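Local coordinates for protein protocatechuate decarboxylase (Klebsiella pneumoniae, PDB 5O3M) that decarboxylates protocatechuate (3,4-dihydroxybenzoate) to catechol as a prenylated-flavin-dependent enzyme of the UbiD family, and can run in reverse to para-carboxylate catechols, at residues Y42-H47 with A77-N82; A174-P179 with K222-T227; I447-G452 with C477-D482; D148-T153 with Q195-L200. All coordinates share one frame; numbering follows the deposited sequence.

The four contacts lie in three regions of the chain. Interaction 1 pairs two parallel strands near the N-terminus. It is partly buried and its far end carries a cluster of amide and carboxylate bonds. Interactions 2 and 4 share the antiparallel sheet of the central region, where strands 168-177 and 185-196 are neighbours; their centres are about 20 Å apart. Interaction 2 is the buried, mostly apolar one. Interaction 4 is partly buried and rich in charge. Interaction 3 is an antiparallel pair near the C-terminus, about 44 Å from interaction 1 between centres. Interactions 1 and 3 also touch other subunits; 2 and 4 do not.

Interaction 1: Y42-H47 with A77-N82; sequences YLETDH and AMMFNN
Y42 and L43 open a parallel strand pair with A77 and M78. The strands are the two ends of a beta-alpha-beta unit whose helix is 54-62. The backbone ladder runs from L43 N to A77 O, M79 N to L43 O, T45 N to M79 O and N81 N to T45 O.

Y42, E44 and M79 share one face. The Y42 side chain runs anti to its own nitrogen. This setting (chi1 -178°) carries Y42 OH over to M79 CB, 3.2 Å away. M79 bends at chi2 and chi3, and its CE also comes back to that hydroxyl. Y42 OH donates to E44 OE2 at 2.7 Å, meeting that oxygen on its anti side. Helix 28-36 covers Y42 and M79.

L43, M78, T45 and F80 share the other face. M78 is extended, and its CE reaches T45 CG2 at 3.5 Å. T45 CG2 also meets F80 CD2 at 3.5 Å. T45 OG1 accepts from H47 N in an ST turn, and it also bonds F506 O of the second subunit. Helix 54-62 packs on M78 and F80.

Toward the C-terminal end of the pair, N81 ties the two segments together. Its ND2 gives one proton to E44 OE1 at 2.8 Å and the other to D46 OD1 at 2.9 Å. Both acceptors lie near the amide plane. The E44 carboxylate stands 82° to that plane and is met from above its own. Water 1 links E44 OE2 to N81 OD1. Further along, N82 ND2 donates to D46 O at 3.1 Å.

Interaction 2: A174-P179 with K222-T227; sequences ALASDP and KPLPIT
L224 is the main bump of this contact. Its side chain points at 174-179 and fits between A176 and P179. CD2 meets the small methyl A176 CB at 4.0 Å. CD1 turns the other way, onto P179 CD at 4.0 Å and S177 O at 3.4 Å. The leucine thus fills the hollow where 174-179 bends away from its partner. With CG anti to the backbone N (chi1 -172°), the two methyls can straddle this site.

I226 makes the second bump. Its chain is fully extended, and CD1 reaches A174 CB at 3.9 Å. On the way CG1 passes L175 O at 3.5 Å. The alanines at 174 and 176 are short, which leaves room for the longer I226 and L224 across from them.

L175 and T227 form an antiparallel hydrogen-bonded pair. L175 N donates to T227 O at 2.9 Å, and T227 N donates to L175 O at 3.2 Å. Both bonds lie in the carbonyl plane. Beyond this pair the strands diverge, and side chains take over from the backbone. On the face of this pair, L175 CB rests on T227 OG1. That hydroxyl is bonded outside the contact, to K276 O.

The pair joins strands 168-177 and 224-230 in the antiparallel sheet of the Rift-related region. Helix 209-219 lies over A174 and A176. The chemistry is one two-bond backbone link beside buried aliphatic packing, so past L175 and T227 the fit rests on shape more than on polarity.

Interaction 3: I447-G452 with C477-D482; sequences ITTIPG and CKTIFD
Four backbone hydrogen bonds join T448 and I450 to I480 and K478. I450 N donates to K478 O at 2.7 Å. The return bond from K478 N to I450 O is 2.9 Å and very straight at the hydrogen (176°), but the donor sits above the carbonyl plane. T448 N to I480 O and I480 N to T448 O make the second pair of bonds, both in the carbonyl plane. T448-I480 and I450-K478 are therefore the hydrogen-bonded pairs. I447-F481 and T449-T479 are the non-hydrogen-bonded ones. CA-H...O contacts fill in between, such as T479 CA to T448 O at 3.3 Å.

The K478 amine leads away from the contact and bonds S413 O and R454 O.

The pair lies at one border of a mixed five-stranded sheet near the C-terminus. Strand 447-454 is an outermost strand within the chain, and strand 475-482 separates it from 417-422.

On one face I447 lies against T479 and F481. Its CG2 meets T479 CG2 at 3.3 Å, a tight fit for two methyls. The F481 ring takes I447 CG1 at CD2, 4.0 Å away, while T479 CG2 lies over one face of the ring near its rim. C477 SG, anti to its backbone N (chi1 -178°), comes beside T449 CB at 3.6 Å. F481 also packs on F481 of the second subunit.

On the other face I450 CD1 touches I480 CD1 at 3.9 Å, the two side chains crossing at a slant. Helix 400-411 covers this pair through L409, and I450 packs on I450 of the third subunit.

Interaction 4: D148-T153 with Q195-L200; sequences DFDLRT and QGRDEL
L151 N donates to R197 O at 2.7 Å, a backbone bond between the two segments. It comes in tilted from the carbonyl plane. The same carbonyl oxygen, R197 O, has the ring carbon F149 CE1 3.4 Å away. R197 NH1 also lies 2.8 Å from F149 O. The far end of R197 bonds A144 O through NH2, with a weak salt bridge to D198.

The charged groups beside this bond are tied within 148-153. D150 is the N-cap of helix 151-154, and its OD2 accepts from R152 N. R152 also grips the carboxylate side-on: NE donates to OD2 at 2.9 Å, and NH2 to OD1 at 2.8 Å. OD2 thus takes two N-H donors. With two bonds to the D150 carboxylate, the R152 guanidinium lies with one face over the G196-R197 peptide, R197 N being 3.7 Å above its plane. The R197 guanidinium stands nearly upright to it, the planes 82° apart.

The apolar part is built by L151 and F149. L151 leaves with CG anti to the backbone N (chi1 -169°), and its CD2 reaches L200 CG at 3.7 Å. The two leucines cross at about a right angle. F149 packs on V326 and V329.

The helix start sits against the turn between strands 185-196 and 199-202. Strand 323-331 packs against both segments: V326 also touches L151 and L200.

Interaction 1: Y42-H47 with A77-N82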
loop_
_atom_site.group_PDB
_atom_site.type_symbol
_atom_site.label_atom_id
_atom_site.label_comp_id
_atom_site.label_asym_id
_atom_site.label_seq_id
_atom_site.Cartn_x
_atom_site.Cartn_y
_atom_site.Cartn_z
ATOM N N TYR A 42 -34.334 -20.276 33.034
ATOM C CA TYR A 42 -34.064 -20.034 34.437
ATOM C C TYR A 42 -33.622 -21.348 35.054
ATOM O O TYR A 42 -34.240 -22.389 34.806
ATOM C CB TYR A 42 -35.319 -19.470 35.146
ATOM C CG TYR A 42 -35.111 -19.136 36.608
ATOM C CD1 TYR A 42 -34.392 -17.999 36.999
ATOM C CD2 TYR A 42 -35.615 -19.969 37.600
ATOM C CE1 TYR A 42 -34.200 -17.706 38.346
ATOM C CE2 TYR A 42 -35.438 -19.688 38.942
ATOM C CZ TYR A 42 -34.734 -18.563 39.317
ATOM O OH TYR A 42 -34.567 -18.319 40.671
ATOM N N LEU A 43 -32.541 -21.310 35.839
ATOM C CA LEU A 43 -32.052 -22.507 36.515
ATOM C C LEU A 43 -31.637 -22.167 37.941
ATOM O O LEU A 43 -30.996 -21.139 38.172
ATOM C CB LEU A 43 -30.877 -23.135 35.752
ATOM C CG LEU A 43 -30.225 -24.373 36.376
ATOM C CD1 LEU A 43 -31.162 -25.558 36.313
ATOM C CD2 LEU A 43 -28.903 -24.679 35.669
ATOM N N GLU A 44 -32.020 -23.028 38.895
ATOM C CA GLU A 44 -31.631 -22.893 40.297
ATOM C C GLU A 44 -30.729 -24.044 40.735
ATOM O O GLU A 44 -30.791 -25.152 40.188
ATOM C CB GLU A 44 -32.848 -22.848 41.229
ATOM C CG GLU A 44 -33.732 -21.623 41.068
ATOM C CD GLU A 44 -34.575 -21.374 42.299
ATOM O OE1 GLU A 44 -34.474 -22.200 43.227
ATOM O OE2 GLU A 44 -35.303 -20.354 42.352
ATOM N N THR A 45 -29.888 -23.774 41.742
ATOM C CA THR A 45 -29.109 -24.823 42.382
ATOM C C THR A 45 -29.065 -24.594 43.883
ATOM O O THR A 45 -28.905 -23.459 44.342
ATOM C CB THR A 45 -27.682 -24.911 41.841
ATOM O OG1 THR A 45 -26.970 -25.905 42.582
ATOM C CG2 THR A 45 -26.951 -23.555 41.929
ATOM N N ASP A 46 -29.242 -25.679 44.641
ATOM C CA ASP A 46 -29.078 -25.683 46.088
ATOM C C ASP A 46 -27.726 -26.242 46.505
ATOM O O ASP A 46 -27.465 -26.368 47.707
ATOM C CB ASP A 46 -30.202 -26.488 46.761
ATOM C CG ASP A 46 -31.569 -25.832 46.606
ATOM O OD1 ASP A 46 -31.641 -24.592 46.610
ATOM O OD2 ASP A 46 -32.575 -26.555 46.474
ATOM N N HIS A 47 -26.869 -26.580 45.538
ATOM C CA HIS A 47 -25.519 -27.043 45.839
ATOM C C HIS A 47 -24.677 -25.882 46.364
ATOM O O HIS A 47 -24.724 -24.781 45.805
ATOM C CB HIS A 47 -24.882 -27.636 44.586
ATOM C CG HIS A 47 -23.680 -28.493 44.848
ATOM N ND1 HIS A 47 -22.389 -28.008 44.792
ATOM C CD2 HIS A 47 -23.572 -29.817 45.108
ATOM C CE1 HIS A 47 -21.540 -28.992 45.029
ATOM N NE2 HIS A 47 -22.233 -30.100 45.226
ATOM N N ALA A 77 -30.460 -18.100 32.791
ATOM C CA ALA A 77 -30.091 -17.345 33.981
ATOM C C ALA A 77 -30.048 -18.302 35.167
ATOM O O ALA A 77 -30.801 -19.278 35.223
ATOM C CB ALA A 77 -31.091 -16.218 34.234
ATOM N N MET A 78 -29.146 -18.053 36.113
ATOM C CA MET A 78 -28.904 -19.037 37.160
ATOM C C MET A 78 -29.003 -18.425 38.549
ATOM O O MET A 78 -28.372 -17.402 38.832
ATOM C CB MET A 78 -27.542 -19.692 36.975
ATOM C CG MET A 78 -27.320 -20.864 37.898
ATOM S SD MET A 78 -26.121 -22.019 37.225
ATOM C CE MET A 78 -26.062 -23.273 38.507
ATOM N N MET A 79 -29.782 -19.068 39.420
ATOM C CA MET A 79 -29.917 -18.665 40.815
ATOM C C MET A 79 -29.136 -19.639 41.690
ATOM O O MET A 79 -29.382 -20.852 41.648
ATOM C CB MET A 79 -31.386 -18.612 41.235
ATOM C CG MET A 79 -31.646 -18.127 42.678
ATOM S SD MET A 79 -31.454 -16.341 42.885
ATOM C CE MET A 79 -32.953 -15.718 42.120
ATOM N N PHE A 80 -28.194 -19.104 42.478
ATOM C CA PHE A 80 -27.452 -19.877 43.475
ATOM C C PHE A 80 -28.102 -19.652 44.842
ATOM O O PHE A 80 -27.997 -18.560 45.420
ATOM C CB PHE A 80 -25.975 -19.474 43.481
ATOM C CG PHE A 80 -25.234 -19.871 42.238
ATOM C CD1 PHE A 80 -25.275 -19.065 41.101
ATOM C CD2 PHE A 80 -24.510 -21.051 42.188
ATOM C CE1 PHE A 80 -24.583 -19.424 39.932
ATOM C CE2 PHE A 80 -23.818 -21.424 41.010
ATOM C CZ PHE A 80 -23.862 -20.608 39.890
ATOM N N ASN A 81 -28.775 -20.682 45.358
ATOM C CA ASN A 81 -29.521 -20.553 46.606
ATOM C C ASN A 81 -28.678 -20.783 47.850
ATOM O O ASN A 81 -29.060 -20.328 48.932
ATOM C CB ASN A 81 -30.689 -21.547 46.647
ATOM C CG ASN A 81 -31.824 -21.155 45.737
ATOM O OD1 ASN A 81 -32.085 -19.968 45.519
ATOM N ND2 ASN A 81 -32.523 -22.157 45.203
ATOM N N ASN A 82 -27.574 -21.506 47.736
ATOM C CA ASN A 82 -26.805 -21.960 48.895
ATOM C C ASN A 82 -25.418 -21.338 48.769
ATOM O O ASN A 82 -24.591 -21.806 47.982
ATOM C CB ASN A 82 -26.765 -23.485 48.936
ATOM C CG ASN A 82 -26.100 -24.036 50.185
ATOM O OD1 ASN A 82 -25.505 -23.307 50.985
ATOM N ND2 ASN A 82 -26.189 -25.349 50.348
HETATM O O HOH W 1 -34.396 -19.164 44.718
HETATM O O HOH W 2 -25.932 -22.205 45.694
#

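Interaction 2: A174-P179 with K222-T227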
loop_
_atom_site.group_PDB
_atom_site.type_symbol
_atom_site.label_atom_id
_atom_site.label_comp_id
_atom_site.label_asym_id
_atom_site.label_seq_id
_atom_site.Cartn_x
_atom_site.Cartn_y
_atom_site.Cartn_z
ATOM N N ALA A 174 -26.889 3.483 39.987
ATOM C CA ALA A 174 -26.752 4.652 40.840
ATOM C C ALA A 174 -27.807 5.689 40.477
ATOM O O ALA A 174 -28.009 5.990 39.296
ATOM C CB ALA A 174 -25.351 5.254 40.709
ATOM N N LEU A 175 -28.488 6.208 41.497
ATOM C CA LEU A 175 -29.284 7.422 41.394
ATOM C C LEU A 175 -28.572 8.537 42.149
ATOM O O LEU A 175 -28.009 8.306 43.222
ATOM C CB LEU A 175 -30.692 7.224 41.960
ATOM C CG LEU A 175 -31.706 6.702 40.945
ATOM C CD1 LEU A 175 -31.228 5.411 40.308
ATOM C CD2 LEU A 175 -33.048 6.509 41.611
ATOM N N ALA A 176 -28.585 9.738 41.579
ATOM C CA ALA A 176 -27.886 10.871 42.174
ATOM C C ALA A 176 -28.411 12.160 41.555
ATOM O O ALA A 176 -28.991 12.157 40.465
ATOM C CB ALA A 176 -26.370 10.759 41.985
ATOM N N SER A 177 -28.184 13.263 42.270
ATOM C CA SER A 177 -28.645 14.593 41.895
ATOM C C SER A 177 -27.514 15.599 42.076
ATOM O O SER A 177 -26.590 15.393 42.866
ATOM C CB SER A 177 -29.853 15.046 42.745
ATOM O OG SER A 177 -30.844 14.039 42.852
ATOM N N ASP A 178 -27.624 16.709 41.357
ATOM C CA ASP A 178 -26.666 17.796 41.492
ATOM C C ASP A 178 -26.746 18.389 42.901
ATOM O O ASP A 178 -27.849 18.646 43.404
ATOM C CB ASP A 178 -26.964 18.866 40.435
ATOM C CG ASP A 178 -25.928 19.967 40.398
ATOM O OD1 ASP A 178 -24.837 19.740 39.838
ATOM O OD2 ASP A 178 -26.216 21.065 40.917
ATOM N N PRO A 179 -25.606 18.631 43.570
ATOM C CA PRO A 179 -25.670 19.125 44.962
ATOM C C PRO A 179 -26.207 20.538 45.085
ATOM O O PRO A 179 -26.654 20.918 46.171
ATOM C CB PRO A 179 -24.211 19.046 45.434
ATOM C CG PRO A 179 -23.410 19.245 44.155
ATOM C CD PRO A 179 -24.219 18.561 43.065
ATOM N N LYS A 222 -17.909 18.690 50.291
ATOM C CA LYS A 222 -19.119 18.039 50.761
ATOM C C LYS A 222 -19.328 16.692 50.072
ATOM O O LYS A 222 -18.948 16.511 48.910
ATOM C CB LYS A 222 -20.356 18.916 50.515
ATOM C CG LYS A 222 -20.334 20.295 51.184
ATOM C CD LYS A 222 -21.743 20.871 51.256
ATOM C CE LYS A 222 -21.747 22.378 51.411
ATOM N NZ LYS A 222 -21.245 22.807 52.743
ATOM N N PRO A 223 -19.945 15.738 50.764
ATOM C CA PRO A 223 -20.288 14.458 50.132
ATOM C C PRO A 223 -21.407 14.601 49.103
ATOM O O PRO A 223 -22.116 15.606 49.035
ATOM C CB PRO A 223 -20.736 13.591 51.317
ATOM C CG PRO A 223 -21.207 14.580 52.349
ATOM C CD PRO A 223 -20.336 15.791 52.187
ATOM N N LEU A 224 -21.562 13.565 48.287
ATOM C CA LEU A 224 -22.688 13.482 47.360
ATOM C C LEU A 224 -23.534 12.274 47.729
ATOM O O LEU A 224 -23.072 11.124 47.584
ATOM C CB LEU A 224 -22.233 13.386 45.903
ATOM C CG LEU A 224 -23.427 13.506 44.945
ATOM C CD1 LEU A 224 -23.749 14.968 44.649
ATOM C CD2 LEU A 224 -23.239 12.710 43.653
ATOM N N PRO A 225 -24.757 12.479 48.212
ATOM C CA PRO A 225 -25.612 11.340 48.557
ATOM C C PRO A 225 -26.044 10.582 47.311
ATOM O O PRO A 225 -26.373 11.167 46.276
ATOM C CB PRO A 225 -26.802 11.992 49.265
ATOM C CG PRO A 225 -26.875 13.346 48.655
ATOM C CD PRO A 225 -25.450 13.766 48.394
ATOM N N ILE A 226 -26.059 9.260 47.435
ATOM C CA ILE A 226 -26.231 8.366 46.303
ATOM C C ILE A 226 -26.975 7.134 46.798
ATOM O O ILE A 226 -26.925 6.798 47.987
ATOM C CB ILE A 226 -24.844 8.022 45.702
ATOM C CG1 ILE A 226 -24.950 7.096 44.496
ATOM C CG2 ILE A 226 -23.945 7.409 46.755
ATOM C CD1 ILE A 226 -23.613 6.870 43.836
ATOM N N THR A 227 -27.714 6.490 45.900
ATOM C CA THR A 227 -28.212 5.141 46.145
ATOM C C THR A 227 -27.754 4.229 45.017
ATOM O O THR A 227 -27.676 4.648 43.852
ATOM C CB THR A 227 -29.756 5.073 46.276
ATOM O OG1 THR A 227 -30.381 5.590 45.089
ATOM C CG2 THR A 227 -30.246 5.836 47.514
#

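Interaction 3: I447-G452 with C477-D482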
loop_
_atom_site.group_PDB
_atom_site.type_symbol
_atom_site.label_atom_id
_atom_site.label_comp_id
_atom_site.label_asym_id
_atom_site.label_seq_id
_atom_site.Cartn_x
_atom_site.Cartn_y
_atom_site.Cartn_z
ATOM N N ILE A 447 -10.934 -4.502 1.534
ATOM C CA ILE A 447 -10.482 -4.179 2.877
ATOM C C ILE A 447 -9.882 -2.775 2.848
ATOM O O ILE A 447 -8.884 -2.534 2.154
ATOM C CB ILE A 447 -9.463 -5.211 3.393
ATOM C CG1 ILE A 447 -10.003 -6.639 3.248
ATOM C CG2 ILE A 447 -9.108 -4.919 4.874
ATOM C CD1 ILE A 447 -9.001 -7.727 3.659
ATOM N N THR A 448 -10.475 -1.860 3.618
ATOM C CA THR A 448 -9.984 -0.494 3.769
ATOM C C THR A 448 -9.516 -0.285 5.209
ATOM O O THR A 448 -10.283 -0.510 6.150
ATOM C CB THR A 448 -11.075 0.509 3.392
ATOM O OG1 THR A 448 -11.335 0.442 1.981
ATOM C CG2 THR A 448 -10.682 1.932 3.787
ATOM N N THR A 449 -8.260 0.126 5.383
ATOM C CA THR A 449 -7.697 0.396 6.700
ATOM C C THR A 449 -7.667 1.895 6.951
ATOM O O THR A 449 -7.247 2.668 6.085
ATOM C CB THR A 449 -6.286 -0.171 6.852
ATOM O OG1 THR A 449 -5.433 0.347 5.807
ATOM C CG2 THR A 449 -6.288 -1.751 6.867
ATOM N N ILE A 450 -8.103 2.298 8.144
ATOM C CA ILE A 450 -8.105 3.687 8.557
ATOM C C ILE A 450 -7.259 3.802 9.821
ATOM O O ILE A 450 -7.725 3.570 10.925
ATOM C CB ILE A 450 -9.546 4.201 8.815
ATOM C CG1 ILE A 450 -10.434 3.906 7.606
ATOM C CG2 ILE A 450 -9.555 5.716 9.059
ATOM C CD1 ILE A 450 -11.910 4.246 7.803
ATOM N N PRO A 451 -5.980 4.201 9.665
ATOM C CA PRO A 451 -5.047 4.212 10.810
ATOM C C PRO A 451 -5.180 5.424 11.719
ATOM O O PRO A 451 -5.597 6.513 11.316
ATOM C CB PRO A 451 -3.659 4.218 10.135
ATOM C CG PRO A 451 -3.897 4.813 8.759
ATOM C CD PRO A 451 -5.312 4.436 8.371
ATOM N N GLY A 452 -4.773 5.217 12.972
ATOM C CA GLY A 452 -4.564 6.319 13.904
ATOM C C GLY A 452 -5.813 6.954 14.496
ATOM O O GLY A 452 -5.772 8.136 14.869
ATOM N N CYS A 477 -5.811 1.158 14.361
ATOM C CA CYS A 477 -6.275 1.061 12.990
ATOM C C CYS A 477 -7.686 0.497 12.996
ATOM O O CYS A 477 -7.958 -0.502 13.675
ATOM C CB CYS A 477 -5.362 0.166 12.161
ATOM S SG CYS A 477 -5.889 0.066 10.444
ATOM N N LYS A 478 -8.588 1.122 12.248
ATOM C CA LYS A 478 -9.947 0.610 12.118
ATOM C C LYS A 478 -10.163 0.152 10.683
ATOM O O LYS A 478 -9.810 0.869 9.744
ATOM C CB LYS A 478 -10.963 1.667 12.542
ATOM C CG LYS A 478 -10.653 2.221 13.937
ATOM C CD LYS A 478 -11.825 2.953 14.555
ATOM C CE LYS A 478 -11.495 3.406 15.954
ATOM N NZ LYS A 478 -12.602 4.248 16.489
ATOM N N THR A 479 -10.704 -1.057 10.514
ATOM C CA THR A 479 -10.798 -1.706 9.207
ATOM C C THR A 479 -12.253 -1.933 8.811
ATOM O O THR A 479 -13.054 -2.405 9.625
ATOM C CB THR A 479 -10.056 -3.037 9.222
ATOM O OG1 THR A 479 -8.714 -2.810 9.637
ATOM C CG2 THR A 479 -10.062 -3.689 7.840
ATOM N N ILE A 480 -12.585 -1.591 7.567
ATOM C CA ILE A 480 -13.894 -1.857 6.979
ATOM C C ILE A 480 -13.732 -3.039 6.030
ATOM O O ILE A 480 -12.968 -2.961 5.061
ATOM C CB ILE A 480 -14.450 -0.625 6.239
ATOM C CG1 ILE A 480 -14.541 0.586 7.167
ATOM C CG2 ILE A 480 -15.829 -0.924 5.603
ATOM C CD1 ILE A 480 -14.666 1.927 6.418
ATOM N N PHE A 481 -14.430 -4.146 6.311
ATOM C CA PHE A 481 -14.420 -5.328 5.450
ATOM C C PHE A 481 -15.719 -5.290 4.653
ATOM O O PHE A 481 -16.796 -5.597 5.181
ATOM C CB PHE A 481 -14.330 -6.634 6.237
ATOM C CG PHE A 481 -13.100 -6.784 7.085
ATOM C CD1 PHE A 481 -13.088 -6.327 8.385
ATOM C CD2 PHE A 481 -11.985 -7.442 6.603
ATOM C CE1 PHE A 481 -11.958 -6.493 9.202
ATOM C CE2 PHE A 481 -10.864 -7.587 7.384
ATOM C CZ PHE A 481 -10.858 -7.129 8.709
ATOM N N ASP A 482 -15.622 -4.911 3.383
ATOM C CA ASP A 482 -16.796 -4.836 2.524
ATOM C C ASP A 482 -17.036 -6.209 1.901
ATOM O O ASP A 482 -16.350 -6.600 0.951
ATOM C CB ASP A 482 -16.636 -3.781 1.440
ATOM C CG ASP A 482 -17.870 -3.696 0.535
ATOM O OD1 ASP A 482 -18.890 -4.387 0.829
ATOM O OD2 ASP A 482 -17.818 -2.942 -0.462
#

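Interaction 4: D148-T153 with Q195-L200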
loop_
_atom_site.group_PDB
_atom_site.type_symbol
_atom_site.label_atom_id
_atom_site.label_comp_id
_atom_site.label_asym_id
_atom_site.label_seq_id
_atom_site.Cartn_x
_atom_site.Cartn_y
_atom_site.Cartn_z
ATOM N N ASP A 148 -22.754 -3.556 64.806
ATOM C CA ASP A 148 -22.480 -4.849 64.189
ATOM C C ASP A 148 -22.593 -4.823 62.668
ATOM O O ASP A 148 -22.256 -5.821 62.024
ATOM C CB ASP A 148 -23.423 -5.916 64.751
ATOM C CG ASP A 148 -23.324 -6.043 66.253
ATOM O OD1 ASP A 148 -24.322 -5.733 66.942
ATOM O OD2 ASP A 148 -22.238 -6.425 66.738
ATOM N N PHE A 149 -23.062 -3.722 62.084
ATOM C CA PHE A 149 -23.130 -3.613 60.636
ATOM C C PHE A 149 -21.766 -3.895 60.022
ATOM O O PHE A 149 -20.748 -3.369 60.477
ATOM C CB PHE A 149 -23.610 -2.215 60.230
ATOM C CG PHE A 149 -23.707 -2.020 58.739
ATOM C CD1 PHE A 149 -22.587 -1.664 58.000
ATOM C CD2 PHE A 149 -24.913 -2.209 58.077
ATOM C CE1 PHE A 149 -22.664 -1.491 56.609
ATOM C CE2 PHE A 149 -25.002 -2.042 56.691
ATOM C CZ PHE A 149 -23.874 -1.683 55.957
ATOM N N ASP A 150 -21.752 -4.728 58.986
ATOM C CA ASP A 150 -20.526 -4.995 58.240
ATOM C C ASP A 150 -20.921 -5.376 56.819
ATOM O O ASP A 150 -21.397 -6.489 56.577
ATOM C CB ASP A 150 -19.695 -6.096 58.897
ATOM C CG ASP A 150 -18.299 -6.229 58.283
ATOM O OD1 ASP A 150 -17.412 -6.770 58.977
ATOM O OD2 ASP A 150 -18.073 -5.774 57.126
ATOM N N LEU A 151 -20.712 -4.448 55.882
ATOM C CA LEU A 151 -21.034 -4.700 54.482
ATOM C C LEU A 151 -20.518 -6.058 54.017
ATOM O O LEU A 151 -21.183 -6.748 53.236
ATOM C CB LEU A 151 -20.453 -3.576 53.621
ATOM C CG LEU A 151 -20.885 -3.499 52.161
ATOM C CD1 LEU A 151 -22.407 -3.551 52.057
ATOM C CD2 LEU A 151 -20.356 -2.205 51.569
ATOM N N ARG A 152 -19.343 -6.468 54.505
ATOM C CA ARG A 152 -18.667 -7.636 53.946
ATOM C C ARG A 152 -19.336 -8.946 54.347
ATOM O O ARG A 152 -19.201 -9.949 53.637
ATOM C CB ARG A 152 -17.199 -7.644 54.373
ATOM C CG ARG A 152 -16.406 -6.437 53.892
ATOM C CD ARG A 152 -15.117 -6.274 54.684
ATOM N NE ARG A 152 -15.401 -6.161 56.114
ATOM C CZ ARG A 152 -14.509 -5.802 57.035
ATOM N NH1 ARG A 152 -13.264 -5.506 56.688
ATOM N NH2 ARG A 152 -14.864 -5.734 58.303
ATOM N N THR A 153 -20.036 -8.974 55.481
ATOM C CA THR A 153 -20.735 -10.178 55.907
ATOM C C THR A 153 -22.233 -10.131 55.629
ATOM O O THR A 153 -22.876 -11.185 55.616
ATOM C CB THR A 153 -20.520 -10.421 57.404
ATOM O OG1 THR A 153 -21.109 -9.343 58.135
ATOM C CG2 THR A 153 -19.038 -10.483 57.729
ATOM N N GLN A 195 -14.674 -2.469 49.881
ATOM C CA GLN A 195 -13.401 -2.025 50.424
ATOM C C GLN A 195 -13.330 -2.048 51.939
ATOM O O GLN A 195 -12.228 -1.911 52.486
ATOM C CB GLN A 195 -13.086 -0.611 49.923
ATOM C CG GLN A 195 -13.053 -0.528 48.393
ATOM C CD GLN A 195 -11.836 -1.219 47.809
ATOM O OE1 GLN A 195 -10.994 -1.736 48.542
ATOM N NE2 GLN A 195 -11.729 -1.217 46.484
ATOM N N GLY A 196 -14.452 -2.224 52.630
ATOM C CA GLY A 196 -14.408 -2.239 54.078
ATOM C C GLY A 196 -15.771 -2.478 54.690
ATOM O O GLY A 196 -16.762 -2.747 54.004
ATOM N N ARG A 197 -15.781 -2.376 56.019
ATOM C CA ARG A 197 -16.996 -2.513 56.811
ATOM C C ARG A 197 -18.156 -1.719 56.222
ATOM O O ARG A 197 -19.315 -2.142 56.303
ATOM C CB ARG A 197 -16.693 -2.042 58.236
ATOM C CG ARG A 197 -17.653 -2.490 59.304
ATOM C CD ARG A 197 -17.516 -1.591 60.522
ATOM N NE ARG A 197 -18.156 -0.301 60.283
ATOM C CZ ARG A 197 -19.367 0.031 60.730
ATOM N NH1 ARG A 197 -20.070 -0.830 61.460
ATOM N NH2 ARG A 197 -19.879 1.224 60.455
ATOM N N ASP A 198 -17.863 -0.565 55.628
ATOM C CA ASP A 198 -18.896 0.364 55.196
ATOM C C ASP A 198 -18.392 1.239 54.049
ATOM O O ASP A 198 -18.753 2.415 53.955
ATOM C CB ASP A 198 -19.369 1.224 56.377
ATOM C CG ASP A 198 -18.257 2.114 56.969
ATOM O OD1 ASP A 198 -17.066 1.992 56.588
ATOM O OD2 ASP A 198 -18.592 2.948 57.834
ATOM N N GLU A 199 -17.577 0.673 53.158
ATOM C CA GLU A 199 -17.015 1.428 52.048
ATOM C C GLU A 199 -17.031 0.591 50.780
ATOM O O GLU A 199 -16.885 -0.635 50.816
ATOM C CB GLU A 199 -15.575 1.881 52.336
ATOM C CG GLU A 199 -15.434 2.824 53.517
ATOM C CD GLU A 199 -14.001 3.263 53.740
ATOM O OE1 GLU A 199 -13.071 2.512 53.353
ATOM O OE2 GLU A 199 -13.813 4.363 54.303
ATOM N N LEU A 200 -17.194 1.286 49.654
ATOM C CA LEU A 200 -17.084 0.731 48.318
ATOM C C LEU A 200 -16.347 1.738 47.454
ATOM O O LEU A 200 -16.615 2.942 47.539
ATOM C CB LEU A 200 -18.454 0.444 47.692
ATOM C CG LEU A 200 -19.420 -0.443 48.475
ATOM C CD1 LEU A 200 -20.753 0.247 48.580
ATOM C CD2 LEU A 200 -19.565 -1.777 47.776
#